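Side-chain contacts in dimethyl-sulfide monooxygenase (Hyphomicrobium sulfonivorans, PDB 6AK1), which catalyses the NADH- and FMN-dependent oxidation of dimethyl sulfide to methanethiol and formaldehyde, the first step in dimethyl sulfide degradation: residues D162-M165 / E166-K170; T258-I261 / R262-A265; E293-Y296 / Q297-S301; G317-F320 / A321-D324; T406-I409 / D410-P414. All coordinates share one frame; numbering follows the deposited sequence.

Interaction 1 of 5, residues D162-M165 / E166-K170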
loop_
_atom_site.group_PDB
_atom_site.type_symbol
_atom_site.label_atom_id
_atom_site.label_comp_id
_atom_site.label_asym_id
_atom_site.label_seq_id
_atom_site.Cartn_x
_atom_site.Cartn_y
_atom_site.Cartn_z
ATOM N N ASP A 162 6.949 -15.393 7.201
ATOM C CA ASP A 162 5.838 -16.060 7.883
ATOM C C ASP A 162 5.957 -15.908 9.393
ATOM O O ASP A 162 4.976 -15.614 10.083
ATOM C CB ASP A 162 5.794 -17.552 7.532
ATOM C CG ASP A 162 5.129 -17.838 6.194
ATOM O OD1 ASP A 162 4.208 -17.097 5.779
ATOM O OD2 ASP A 162 5.522 -18.844 5.562
ATOM N N GLU A 163 7.154 -16.150 9.929
ATOM C CA GLU A 163 7.311 -16.105 11.374
ATOM C C GLU A 163 7.234 -14.677 11.884
ATOM O O GLU A 163 6.739 -14.440 12.988
ATOM C CB GLU A 163 8.631 -16.748 11.784
ATOM C CG GLU A 163 8.704 -17.067 13.283
ATOM C CD GLU A 163 10.095 -17.489 13.720
ATOM O OE1 GLU A 163 10.768 -18.203 12.951
ATOM O OE2 GLU A 163 10.520 -17.093 14.815
ATOM N N TYR A 164 7.707 -13.723 11.083
ATOM C CA TYR A 164 7.545 -12.311 11.402
ATOM C C TYR A 164 6.083 -11.962 11.655
ATOM O O TYR A 164 5.757 -11.351 12.678
ATOM C CB TYR A 164 8.123 -11.461 10.265
ATOM C CG TYR A 164 8.318 -9.997 10.619
ATOM C CD1 TYR A 164 7.223 -9.118 10.693
ATOM C CD2 TYR A 164 9.596 -9.486 10.863
ATOM C CE1 TYR A 164 7.396 -7.785 11.016
ATOM C CE2 TYR A 164 9.778 -8.144 11.177
ATOM C CZ TYR A 164 8.673 -7.301 11.256
ATOM O OH TYR A 164 8.843 -5.970 11.561
ATOM N N MET A 165 5.188 -12.341 10.724
ATOM C CA MET A 165 3.759 -12.045 10.868
ATOM C C MET A 165 3.149 -12.798 12.044
ATOM O O MET A 165 2.297 -12.258 12.761
ATOM C CB MET A 165 3.004 -12.407 9.587
ATOM C CG MET A 165 3.556 -11.790 8.315
ATOM S SD MET A 165 3.473 -9.980 8.285
ATOM C CE MET A 165 1.697 -9.699 8.373
ATOM N N GLU A 166 3.542 -14.059 12.232
ATOM C CA GLU A 166 3.123 -14.815 13.414
ATOM C C GLU A 166 3.375 -14.020 14.699
ATOM O O GLU A 166 2.478 -13.866 15.535
ATOM C CB GLU A 166 3.851 -16.166 13.438
ATOM C CG GLU A 166 3.712 -16.967 14.735
ATOM C CD GLU A 166 4.491 -18.291 14.710
ATOM O OE1 GLU A 166 5.191 -18.574 13.708
ATOM O OE2 GLU A 166 4.402 -19.052 15.697
ATOM N N VAL A 167 4.590 -13.476 14.850
ATOM C CA VAL A 167 4.910 -12.650 16.019
ATOM C C VAL A 167 3.954 -11.465 16.122
ATOM O O VAL A 167 3.384 -11.199 17.188
ATOM C CB VAL A 167 6.374 -12.173 15.954
ATOM C CG1 VAL A 167 6.636 -11.113 17.017
ATOM C CG2 VAL A 167 7.350 -13.359 16.092
ATOM N N MET A 168 3.781 -10.722 15.011
ATOM C CA MET A 168 2.891 -9.558 15.001
ATOM C C MET A 168 1.478 -9.947 15.410
ATOM O O MET A 168 0.859 -9.278 16.247
ATOM C CB MET A 168 2.851 -8.909 13.604
ATOM C CG MET A 168 4.189 -8.593 12.980
ATOM S SD MET A 168 5.050 -7.304 13.880
ATOM C CE MET A 168 4.283 -5.822 13.228
ATOM N N TYR A 169 0.939 -11.014 14.800
ATOM C CA TYR A 169 -0.421 -11.460 15.120
ATOM C C TYR A 169 -0.551 -11.899 16.587
ATOM O O TYR A 169 -1.590 -11.672 17.224
ATOM C CB TYR A 169 -0.830 -12.601 14.188
ATOM C CG TYR A 169 -0.917 -12.254 12.699
ATOM C CD1 TYR A 169 -1.176 -10.954 12.262
ATOM C CD2 TYR A 169 -0.760 -13.238 11.738
ATOM C CE1 TYR A 169 -1.257 -10.650 10.898
ATOM C CE2 TYR A 169 -0.845 -12.948 10.378
ATOM C CZ TYR A 169 -1.095 -11.657 9.964
ATOM O OH TYR A 169 -1.166 -11.391 8.609
ATOM N N LYS A 170 0.483 -12.539 17.140
ATOM C CA LYS A 170 0.430 -12.937 18.547
ATOM C C LYS A 170 0.385 -11.720 19.453
ATOM O O LYS A 170 -0.391 -11.676 20.415
ATOM C CB LYS A 170 1.638 -13.812 18.904
ATOM C CG LYS A 170 1.595 -15.209 18.305
ATOM C CD LYS A 170 2.840 -16.032 18.684
ATOM C CE LYS A 170 2.820 -17.424 18.037
ATOM N NZ LYS A 170 4.073 -18.186 18.322
#

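Interaction 2 of 5, residues T258-I261 / R262-A265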
loop_
_atom_site.group_PDB
_atom_site.type_symbol
_atom_site.label_atom_id
_atom_site.label_comp_id
_atom_site.label_asym_id
_atom_site.label_seq_id
_atom_site.Cartn_x
_atom_site.Cartn_y
_atom_site.Cartn_z
ATOM N N THR A 258 -6.625 -11.971 -11.214
ATOM C CA THR A 258 -7.570 -11.928 -10.095
ATOM C C THR A 258 -8.255 -13.263 -9.861
ATOM O O THR A 258 -8.584 -13.589 -8.716
ATOM C CB THR A 258 -8.629 -10.842 -10.311
ATOM O OG1 THR A 258 -9.429 -11.139 -11.475
ATOM C CG2 THR A 258 -7.952 -9.483 -10.474
ATOM N N THR A 259 -8.502 -14.031 -10.926
ATOM C CA THR A 259 -8.974 -15.403 -10.759
ATOM C C THR A 259 -7.941 -16.246 -10.014
ATOM O O THR A 259 -8.292 -17.007 -9.104
ATOM C CB THR A 259 -9.291 -16.019 -12.129
ATOM O OG1 THR A 259 -10.346 -15.279 -12.758
ATOM C CG2 THR A 259 -9.705 -17.479 -11.992
ATOM N N ASP A 260 -6.655 -16.109 -10.377
ATOM C CA ASP A 260 -5.596 -16.844 -9.678
ATOM C C ASP A 260 -5.500 -16.451 -8.205
ATOM O O ASP A 260 -5.365 -17.321 -7.333
ATOM C CB ASP A 260 -4.246 -16.629 -10.367
ATOM C CG ASP A 260 -4.117 -17.430 -11.665
ATOM O OD1 ASP A 260 -4.974 -18.316 -11.905
ATOM O OD2 ASP A 260 -3.152 -17.191 -12.436
ATOM N N ILE A 261 -5.551 -15.147 -7.906
ATOM C CA ILE A 261 -5.438 -14.700 -6.516
ATOM C C ILE A 261 -6.569 -15.283 -5.679
ATOM O O ILE A 261 -6.346 -15.766 -4.562
ATOM C CB ILE A 261 -5.405 -13.158 -6.439
ATOM C CG1 ILE A 261 -4.016 -12.633 -6.806
ATOM C CG2 ILE A 261 -5.855 -12.656 -5.065
ATOM C CD1 ILE A 261 -4.004 -11.165 -7.204
ATOM N N ARG A 262 -7.796 -15.272 -6.217
ATOM C CA ARG A 262 -8.927 -15.793 -5.451
ATOM C C ARG A 262 -8.900 -17.323 -5.360
ATOM O O ARG A 262 -9.421 -17.886 -4.389
ATOM C CB ARG A 262 -10.246 -15.291 -6.048
ATOM C CG ARG A 262 -10.361 -13.755 -6.082
ATOM C CD ARG A 262 -11.782 -13.249 -6.382
ATOM N NE ARG A 262 -11.771 -11.867 -6.859
ATOM C CZ ARG A 262 -11.715 -10.792 -6.074
ATOM N NH1 ARG A 262 -11.663 -10.922 -4.750
ATOM N NH2 ARG A 262 -11.694 -9.582 -6.617
ATOM N N ASN A 263 -8.287 -18.009 -6.336
ATOM C CA ASN A 263 -8.017 -19.437 -6.172
ATOM C C ASN A 263 -7.045 -19.669 -5.018
ATOM O O ASN A 263 -7.254 -20.548 -4.172
ATOM C CB ASN A 263 -7.452 -20.034 -7.468
ATOM C CG ASN A 263 -8.461 -20.038 -8.616
ATOM O OD1 ASN A 263 -9.672 -19.949 -8.404
ATOM N ND2 ASN A 263 -7.955 -20.145 -9.841
ATOM N N GLN A 264 -5.975 -18.873 -4.968
ATOM C CA GLN A 264 -4.995 -18.992 -3.893
ATOM C C GLN A 264 -5.602 -18.643 -2.534
ATOM O O GLN A 264 -5.218 -19.233 -1.515
ATOM C CB GLN A 264 -3.777 -18.114 -4.213
ATOM C CG GLN A 264 -2.822 -18.744 -5.249
ATOM C CD GLN A 264 -2.133 -17.735 -6.185
ATOM O OE1 GLN A 264 -2.014 -16.550 -5.877
ATOM N NE2 GLN A 264 -1.686 -18.217 -7.347
ATOM N N ALA A 265 -6.565 -17.715 -2.491
ATOM C CA ALA A 265 -7.201 -17.400 -1.214
ATOM C C ALA A 265 -7.948 -18.611 -0.677
ATOM O O ALA A 265 -7.796 -18.985 0.493
ATOM C CB ALA A 265 -8.147 -16.207 -1.363
HETATM O O HOH W 1 -12.013 -12.042 -9.627
HETATM O O HOH W 2 -5.012 -20.693 -10.170
#

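Interaction 3 of 5, residues E293-Y296 / Q297-S301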
loop_
_atom_site.group_PDB
_atom_site.type_symbol
_atom_site.label_atom_id
_atom_site.label_comp_id
_atom_site.label_asym_id
_atom_site.label_seq_id
_atom_site.Cartn_x
_atom_site.Cartn_y
_atom_site.Cartn_z
ATOM N N GLU A 293 -7.365 14.767 -23.335
ATOM C CA GLU A 293 -6.184 14.519 -24.148
ATOM C C GLU A 293 -5.235 15.713 -24.133
ATOM O O GLU A 293 -4.016 15.538 -24.018
ATOM C CB GLU A 293 -6.613 14.156 -25.577
ATOM C CG GLU A 293 -5.456 13.914 -26.555
ATOM C CD GLU A 293 -4.542 12.757 -26.141
ATOM O OE1 GLU A 293 -5.023 11.771 -25.532
ATOM O OE2 GLU A 293 -3.326 12.851 -26.422
ATOM N N ALA A 294 -5.766 16.937 -24.243
ATOM C CA ALA A 294 -4.891 18.109 -24.212
ATOM C C ALA A 294 -4.202 18.262 -22.858
ATOM O O ALA A 294 -3.053 18.717 -22.800
ATOM C CB ALA A 294 -5.675 19.378 -24.558
ATOM N N LYS A 295 -4.887 17.912 -21.762
ATOM C CA LYS A 295 -4.243 17.920 -20.448
ATOM C C LYS A 295 -3.111 16.898 -20.393
ATOM O O LYS A 295 -2.013 17.188 -19.902
ATOM C CB LYS A 295 -5.286 17.639 -19.361
ATOM C CG LYS A 295 -4.720 17.530 -17.959
ATOM C CD LYS A 295 -5.834 17.316 -16.919
ATOM C CE LYS A 295 -6.812 18.500 -16.894
ATOM N NZ LYS A 295 -8.026 18.183 -16.087
ATOM N N TYR A 296 -3.358 15.704 -20.932
ATOM C CA TYR A 296 -2.327 14.673 -21.014
ATOM C C TYR A 296 -1.082 15.172 -21.751
ATOM O O TYR A 296 0.048 15.004 -21.275
ATOM C CB TYR A 296 -2.914 13.441 -21.708
ATOM C CG TYR A 296 -1.949 12.300 -21.904
ATOM C CD1 TYR A 296 -1.488 11.558 -20.814
ATOM C CD2 TYR A 296 -1.508 11.945 -23.176
ATOM C CE1 TYR A 296 -0.604 10.496 -20.986
ATOM C CE2 TYR A 296 -0.619 10.882 -23.359
ATOM C CZ TYR A 296 -0.180 10.162 -22.259
ATOM O OH TYR A 296 0.692 9.116 -22.423
ATOM N N GLN A 297 -1.268 15.790 -22.920
ATOM C CA GLN A 297 -0.124 16.269 -23.685
ATOM C C GLN A 297 0.568 17.416 -22.965
ATOM O O GLN A 297 1.796 17.544 -23.026
ATOM C CB GLN A 297 -0.571 16.694 -25.088
ATOM C CG GLN A 297 -1.225 15.551 -25.901
ATOM C CD GLN A 297 -0.235 14.466 -26.294
ATOM O OE1 GLN A 297 0.982 14.669 -26.238
ATOM N NE2 GLN A 297 -0.751 13.300 -26.665
ATOM N N GLU A 298 -0.208 18.252 -22.275
ATOM C CA GLU A 298 0.367 19.343 -21.495
ATOM C C GLU A 298 1.268 18.802 -20.388
ATOM O O GLU A 298 2.390 19.273 -20.198
ATOM C CB GLU A 298 -0.765 20.209 -20.925
ATOM C CG GLU A 298 -0.332 21.574 -20.418
ATOM C CD GLU A 298 -1.490 22.355 -19.797
ATOM O OE1 GLU A 298 -2.132 23.152 -20.527
ATOM O OE2 GLU A 298 -1.759 22.161 -18.580
ATOM N N TYR A 299 0.802 17.784 -19.669
ATOM C CA TYR A 299 1.655 17.124 -18.690
ATOM C C TYR A 299 2.902 16.551 -19.347
ATOM O O TYR A 299 4.026 16.764 -18.866
ATOM C CB TYR A 299 0.867 16.033 -17.963
ATOM C CG TYR A 299 -0.267 16.586 -17.120
ATOM C CD1 TYR A 299 -0.357 17.946 -16.845
ATOM C CD2 TYR A 299 -1.241 15.753 -16.593
ATOM C CE1 TYR A 299 -1.397 18.458 -16.079
ATOM C CE2 TYR A 299 -2.275 16.255 -15.824
ATOM C CZ TYR A 299 -2.353 17.600 -15.570
ATOM O OH TYR A 299 -3.402 18.093 -14.812
ATOM N N LEU A 300 2.730 15.837 -20.469
ATOM C CA LEU A 300 3.878 15.220 -21.125
ATOM C C LEU A 300 4.919 16.247 -21.557
ATOM O O LEU A 300 6.106 15.919 -21.637
ATOM C CB LEU A 300 3.436 14.409 -22.331
ATOM C CG LEU A 300 2.857 13.025 -22.082
ATOM C CD1 LEU A 300 2.729 12.272 -23.416
ATOM C CD2 LEU A 300 3.716 12.256 -21.098
ATOM N N SER A 301 4.517 17.488 -21.834
ATOM C CA SER A 301 5.524 18.467 -22.227
ATOM C C SER A 301 6.495 18.778 -21.095
ATOM O O SER A 301 7.583 19.293 -21.369
ATOM C CB SER A 301 4.867 19.758 -22.735
ATOM O OG SER A 301 4.250 20.489 -21.689
#

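Interaction 4 of 5, residues G317-F320 / A321-D324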
loop_
_atom_site.group_PDB
_atom_site.type_symbol
_atom_site.label_atom_id
_atom_site.label_comp_id
_atom_site.label_asym_id
_atom_site.label_seq_id
_atom_site.Cartn_x
_atom_site.Cartn_y
_atom_site.Cartn_z
ATOM N N GLY A 317 15.840 -3.385 -12.814
ATOM C CA GLY A 317 17.240 -3.761 -12.831
ATOM C C GLY A 317 17.978 -3.474 -14.128
ATOM O O GLY A 317 19.184 -3.744 -14.217
ATOM N N ILE A 318 17.311 -2.944 -15.139
ATOM C CA ILE A 318 17.944 -2.705 -16.429
ATOM C C ILE A 318 18.460 -1.275 -16.476
ATOM O O ILE A 318 17.691 -0.326 -16.286
ATOM C CB ILE A 318 16.970 -2.969 -17.579
ATOM C CG1 ILE A 318 16.529 -4.428 -17.564
ATOM C CG2 ILE A 318 17.609 -2.577 -18.904
ATOM C CD1 ILE A 318 15.220 -4.625 -18.276
ATOM N N ASP A 319 19.757 -1.122 -16.746
ATOM C CA ASP A 319 20.383 0.188 -16.915
ATOM C C ASP A 319 20.214 0.599 -18.371
ATOM O O ASP A 319 20.928 0.112 -19.256
ATOM C CB ASP A 319 21.849 0.140 -16.501
ATOM C CG ASP A 319 22.582 1.438 -16.779
ATOM O OD1 ASP A 319 21.920 2.480 -17.023
ATOM O OD2 ASP A 319 23.834 1.414 -16.757
ATOM N N PHE A 320 19.266 1.504 -18.628
ATOM C CA PHE A 320 19.010 1.936 -20.000
ATOM C C PHE A 320 20.184 2.669 -20.639
ATOM O O PHE A 320 20.147 2.903 -21.850
ATOM C CB PHE A 320 17.764 2.824 -20.051
ATOM C CG PHE A 320 16.487 2.066 -20.285
ATOM C CD1 PHE A 320 16.011 1.170 -19.342
ATOM C CD2 PHE A 320 15.762 2.243 -21.461
ATOM C CE1 PHE A 320 14.830 0.463 -19.561
ATOM C CE2 PHE A 320 14.583 1.546 -21.680
ATOM C CZ PHE A 320 14.119 0.646 -20.728
ATOM N N ALA A 321 21.210 3.062 -19.880
ATOM C CA ALA A 321 22.374 3.658 -20.522
ATOM C C ALA A 321 23.089 2.664 -21.443
ATOM O O ALA A 321 23.889 3.083 -22.284
ATOM C CB ALA A 321 23.338 4.206 -19.475
ATOM N N LYS A 322 22.800 1.366 -21.312
ATOM C CA LYS A 322 23.336 0.314 -22.169
ATOM C C LYS A 322 22.496 0.076 -23.421
ATOM O O LYS A 322 22.887 -0.732 -24.273
ATOM C CB LYS A 322 23.430 -1.007 -21.393
ATOM C CG LYS A 322 24.059 -0.923 -20.016
ATOM C CD LYS A 322 25.548 -0.711 -20.081
ATOM C CE LYS A 322 26.150 -0.801 -18.685
ATOM N NZ LYS A 322 27.614 -0.546 -18.699
ATOM N N LEU A 323 21.356 0.743 -23.549
ATOM C CA LEU A 323 20.392 0.459 -24.602
ATOM C C LEU A 323 20.467 1.530 -25.686
ATOM O O LEU A 323 21.248 2.483 -25.611
ATOM C CB LEU A 323 18.975 0.357 -24.028
ATOM C CG LEU A 323 18.513 -0.993 -23.467
ATOM C CD1 LEU A 323 19.456 -1.546 -22.407
ATOM C CD2 LEU A 323 17.112 -0.860 -22.899
ATOM N N ASP A 324 19.628 1.376 -26.706
ATOM C CA ASP A 324 19.676 2.231 -27.884
ATOM C C ASP A 324 18.374 3.019 -27.976
ATOM O O ASP A 324 17.298 2.418 -28.150
ATOM C CB ASP A 324 19.929 1.391 -29.156
ATOM C CG ASP A 324 19.856 2.208 -30.433
ATOM O OD1 ASP A 324 20.079 3.457 -30.382
ATOM O OD2 ASP A 324 19.614 1.580 -31.500
#

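Interaction 5 of 5, residues T406-I409 / D410-P414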
loop_
_atom_site.group_PDB
_atom_site.type_symbol
_atom_site.label_atom_id
_atom_site.label_comp_id
_atom_site.label_asym_id
_atom_site.label_seq_id
_atom_site.Cartn_x
_atom_site.Cartn_y
_atom_site.Cartn_z
ATOM N N THR A 406 -8.478 15.691 -7.225
ATOM C CA THR A 406 -9.542 16.676 -7.401
ATOM C C THR A 406 -10.295 16.471 -8.712
ATOM O O THR A 406 -11.531 16.534 -8.737
ATOM C CB THR A 406 -8.953 18.085 -7.332
ATOM O OG1 THR A 406 -8.366 18.281 -6.039
ATOM C CG2 THR A 406 -10.048 19.140 -7.545
ATOM N N ASP A 407 -9.573 16.230 -9.815
ATOM C CA ASP A 407 -10.249 15.987 -11.092
ATOM C C ASP A 407 -11.080 14.705 -11.044
ATOM O O ASP A 407 -12.207 14.667 -11.557
ATOM C CB ASP A 407 -9.236 15.899 -12.235
ATOM C CG ASP A 407 -8.755 17.250 -12.711
ATOM O OD1 ASP A 407 -9.334 18.287 -12.301
ATOM O OD2 ASP A 407 -7.793 17.265 -13.517
ATOM N N PHE A 408 -10.536 13.638 -10.447
ATOM C CA PHE A 408 -11.313 12.411 -10.297
ATOM C C PHE A 408 -12.606 12.667 -9.536
ATOM O O PHE A 408 -13.684 12.229 -9.955
ATOM C CB PHE A 408 -10.497 11.333 -9.588
ATOM C CG PHE A 408 -11.055 9.953 -9.779
ATOM C CD1 PHE A 408 -12.015 9.459 -8.920
ATOM C CD2 PHE A 408 -10.637 9.164 -10.852
ATOM C CE1 PHE A 408 -12.547 8.205 -9.103
ATOM C CE2 PHE A 408 -11.169 7.897 -11.038
ATOM C CZ PHE A 408 -12.123 7.420 -10.166
ATOM N N ILE A 409 -12.517 13.370 -8.406
ATOM C CA ILE A 409 -13.717 13.648 -7.622
ATOM C C ILE A 409 -14.701 14.499 -8.422
ATOM O O ILE A 409 -15.898 14.206 -8.462
ATOM C CB ILE A 409 -13.336 14.311 -6.288
ATOM C CG1 ILE A 409 -12.459 13.359 -5.471
ATOM C CG2 ILE A 409 -14.596 14.718 -5.497
ATOM C CD1 ILE A 409 -11.873 13.989 -4.207
ATOM N N ASP A 410 -14.213 15.536 -9.100
ATOM C CA ASP A 410 -15.116 16.471 -9.772
ATOM C C ASP A 410 -15.770 15.857 -11.010
ATOM O O ASP A 410 -16.967 16.057 -11.247
ATOM C CB ASP A 410 -14.358 17.747 -10.152
ATOM C CG ASP A 410 -13.919 18.548 -8.928
ATOM O OD1 ASP A 410 -14.432 18.288 -7.826
ATOM O OD2 ASP A 410 -13.065 19.437 -9.068
ATOM N N TYR A 411 -15.003 15.133 -11.822
ATOM C CA TYR A 411 -15.459 14.686 -13.136
ATOM C C TYR A 411 -15.941 13.241 -13.167
ATOM O O TYR A 411 -16.848 12.930 -13.942
ATOM C CB TYR A 411 -14.340 14.812 -14.168
ATOM C CG TYR A 411 -13.900 16.204 -14.541
ATOM C CD1 TYR A 411 -14.657 16.980 -15.405
ATOM C CD2 TYR A 411 -12.688 16.711 -14.087
ATOM C CE1 TYR A 411 -14.243 18.233 -15.773
ATOM C CE2 TYR A 411 -12.261 17.969 -14.453
ATOM C CZ TYR A 411 -13.049 18.726 -15.307
ATOM O OH TYR A 411 -12.642 19.980 -15.701
ATOM N N ILE A 412 -15.328 12.340 -12.401
ATOM C CA ILE A 412 -15.611 10.902 -12.492
ATOM C C ILE A 412 -16.565 10.426 -11.392
ATOM O O ILE A 412 -17.519 9.710 -11.670
ATOM C CB ILE A 412 -14.303 10.082 -12.473
ATOM C CG1 ILE A 412 -13.350 10.536 -13.584
ATOM C CG2 ILE A 412 -14.617 8.594 -12.584
ATOM C CD1 ILE A 412 -14.021 10.729 -14.942
ATOM N N VAL A 413 -16.298 10.826 -10.128
ATOM C CA VAL A 413 -17.160 10.341 -9.029
ATOM C C VAL A 413 -18.616 10.614 -9.239
ATOM O O VAL A 413 -19.435 9.727 -8.932
ATOM C CB VAL A 413 -16.622 10.920 -7.675
ATOM C CG1 VAL A 413 -17.717 10.898 -6.614
ATOM C CG2 VAL A 413 -15.426 10.115 -7.191
ATOM N N PRO A 414 -19.075 11.781 -9.749
ATOM C CA PRO A 414 -20.515 11.942 -10.001
ATOM C C PRO A 414 -21.051 10.949 -11.015
ATOM O O PRO A 414 -22.183 10.477 -10.865
ATOM C CB PRO A 414 -20.629 13.389 -10.514
ATOM C CG PRO A 414 -19.425 14.081 -9.971
ATOM C CD PRO A 414 -18.346 13.027 -10.074
HETATM O O HOH W 3 -11.186 19.593 -11.230
#

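Interaction 1 of 5, residues D162-M165 / E166-K170
M165 and Y169 meet one turn apart on helix 157-174, as do Y164 and M168. M168 SD lies 3.7 Å from Y164 CE1 and stands oblique to the ring, 52° off its normal. This is a Met-aromatic contact. M168 reaches it because its chain bends at chi2 (-67°) and again at chi3. In the other pair the methyl does the touching. M165 CE sits 3.8 Å from Y169 CZ and 3.3 Å from Y169 OH, and the two side chains run obliquely to each other. W132 of strand 130-135 packs on Y164, M165 and M168, so this side of the helix faces the barrel.

The backbone bonds are regular i to i+4 bonds. Y169 N to M165 O is the shortest, at 2.7 Å, and M165 O also lies over one face of the Y169 ring.

The charged groups lie on another side. K170 NZ forms a salt bridge with E166 OE2 (2.8 Å), meeting it on the anti side. K170 NZ also bonds H201, and E163 bonds H201 and the backbone of Y205 and Y206. E163 OE1 and E166 OE1 stay 5.6 Å apart. The lysine probably offsets the charge of E166. The buried sulfur and ring surfaces are thus joined by apolar contact, while the Y164 hydroxyl, the Y169 hydroxyl and the E163 carboxylate are satisfied outside it, the hydroxyls by E110 and N240.

Interaction 2 of 5, residues T258-I261 / R262-A265
R262 CG lies beside T258 O, 3.2 Å away, on helix 251-267, the helix of a beta-alpha-beta unit between strands 243-246 and 276-284 of the TIM barrel. The arginine chain then runs extended to NE.

Backbone bonds come first. R262, N263, Q264 and A265 each donate N-H to the carbonyl four residues earlier, at 2.9 to 3.1 Å between N and O.

Side chains add close packing. T259 CG2 and N263 ND2 lie alongside each other, 3.8 Å apart, with both side chains pointing the same way. Q264 bends at chi2 (146°), and its CD comes to 3.5 Å from D260 O. On the inner side I261 packs on M244, I246 and I277.

The polar ends have partners elsewhere in the chain. R262 forms a salt bridge with D392 and bonds the carbonyls of G390 and R272. N263 OD1 bonds R272, D260 OD1 bonds Q256, and T258 OG1 bonds the carbonyl of G389.

Two waters bridge neighbouring side chains. One accepts from N263 ND2 (3.0 Å) and donates to D260 OD1. The other lies in the guanidinium plane, accepts from R262 NE at 2.8 Å, and donates weakly to T258 OG1.

Interaction 3 of 5, residues E293-Y296 / Q297-S301
K295 and Y299 lie side by side on helix 289-300, and their side chains point the same way. K295 CG sits 3.4 Å from Y299 CZ, and K295 CD is 3.3 Å from Y299 OH. With CG anti to the backbone N (chi1 176°), the aliphatic part of K295 runs along the ring before the chain bends at chi3. The carbonyl K295 O lies over one face of the same ring. Were Y299 an alanine, the K295 methylenes would probably lose their flat neighbour and a gap would open beside I284 and V400.

The other tight pair is Y296 and L300. L300 CD1 touches Y296 CE2 at 3.6 Å, and L300 CG stands over one face of the ring, toward its rim.

The polar side is looser. Here E293 and Q297 are linked by one short, straight bond. Q297 NE2 donates to E293 OE2 at 2.6 Å, with an N-H...O angle of 168°. The acceptor lies in the amide plane of Q297, and the donor comes nearly in line with the C-O bond of E293. E298 and S301 are exposed; S301 OG donates to E298 O at 2.7 Å.

Around the helix, Y296 packs on strand 370-372 and both Y296 and L300 on helix 355-362. K295 and Y299 rest on I284 of strand 276-284, while K295 NZ forms a salt bridge with D407 of helix 403-418.

Interaction 4 of 5, residues G317-F320 / A321-D324
The backbone leaves helix 305-316 at G317 with a positive phi, runs extended through I318 and D319, and then tightens into a short 3-10 turn. K322 N donates to D319 O and L323 N to F320 O, both three residues back. Both donors sit above the carbonyl planes.

D319 holds the start of the turn. D319 OD1 accepts from A321 N at 3.0 Å, and the N-H comes from above the carboxylate plane, 62° out of it. The chi1 of 175° turns the carboxylate of D319 away from its own N and toward the turn. Its OD1 also accepts from R67 N in another loop. K322 NZ stays 4.7 Å from D319 OD2, while K322 CE is nearer, at 3.7 Å. Replacing D319 by a leucine removes this acceptor, which is likely to leave the N-H groups of A321 and R67 without their mate and the turn less firmly fixed.

The apolar contact lies between F320 and L323. L323 CD2 sits over one face of the F320 ring, 3.7 Å from its centroid and 14° off the normal, a CH-pi contact. L323 CD1 reaches I318 CG2 at 4.1 Å. F320 is buried against L309, Y312, V355 and I359.

The contact lies in the surface loop between helices 305-316 and 335-344. An aspartate oxygen that accepts the N-H two residues on makes an Asx turn, here leading into the 3-10 segment.

Interaction 5 of 5, residues T406-I409 / D410-P414
I412 stands over the F408 ring. I412 CB is 3.9 Å from the ring centroid and almost on its normal, only 4° off, in a CH-pi contact. I412 CG2 touches F408 CZ at 3.7 Å, and V413 CG2 meets F408 CD1 at 3.9 Å. F408 CG is anti to the backbone N (chi1 -162°), which carries the ring along the helix toward both residues.

D407 and Y411 lie alongside each other. D407 CG lies at the edge of the Y411 ring, in its plane, and D407 OD1 is 3.6 Å from Y411 CE2.

The backbone of helix 403-418 widens here into a pi-type turn. F408 O accepts from both I412 N (2.9 Å) and V413 N (3.0 Å). P414, which has no N-H to give, follows at a kink.

A water donates to D407 OD1 and to D410 OD2 (2.9 Å), joining two like charges. Further out, K295 pairs with D407, R48 with D410, and E45 bonds T406. L382 of helix 375-388 and L7 of strand 6-12 cover F408.

Overall arrangement
Along the chain the five contacts come in numerical order, and none overlaps another. Four lie on helices: 157-174, 251-267, 289-300 and 403-418. Interactions 1, 2, 3 and 5 all pack on strands of the TIM barrel; interaction 4 lies in a loop outside them, after helix 305-316. Interactions 3 and 5 have centres 18 Å apart and touch through the K295-D407 salt bridge, which joins two helices far apart in sequence. Interactions 1 and 3 lie on opposite sides of the chain's centre, about 46 Å between centres. Interaction 1 is nearest the probable FMN site; interactions 3, 4 and 5 lie away from it. Most of the set thus belongs to the protein's barrel framework.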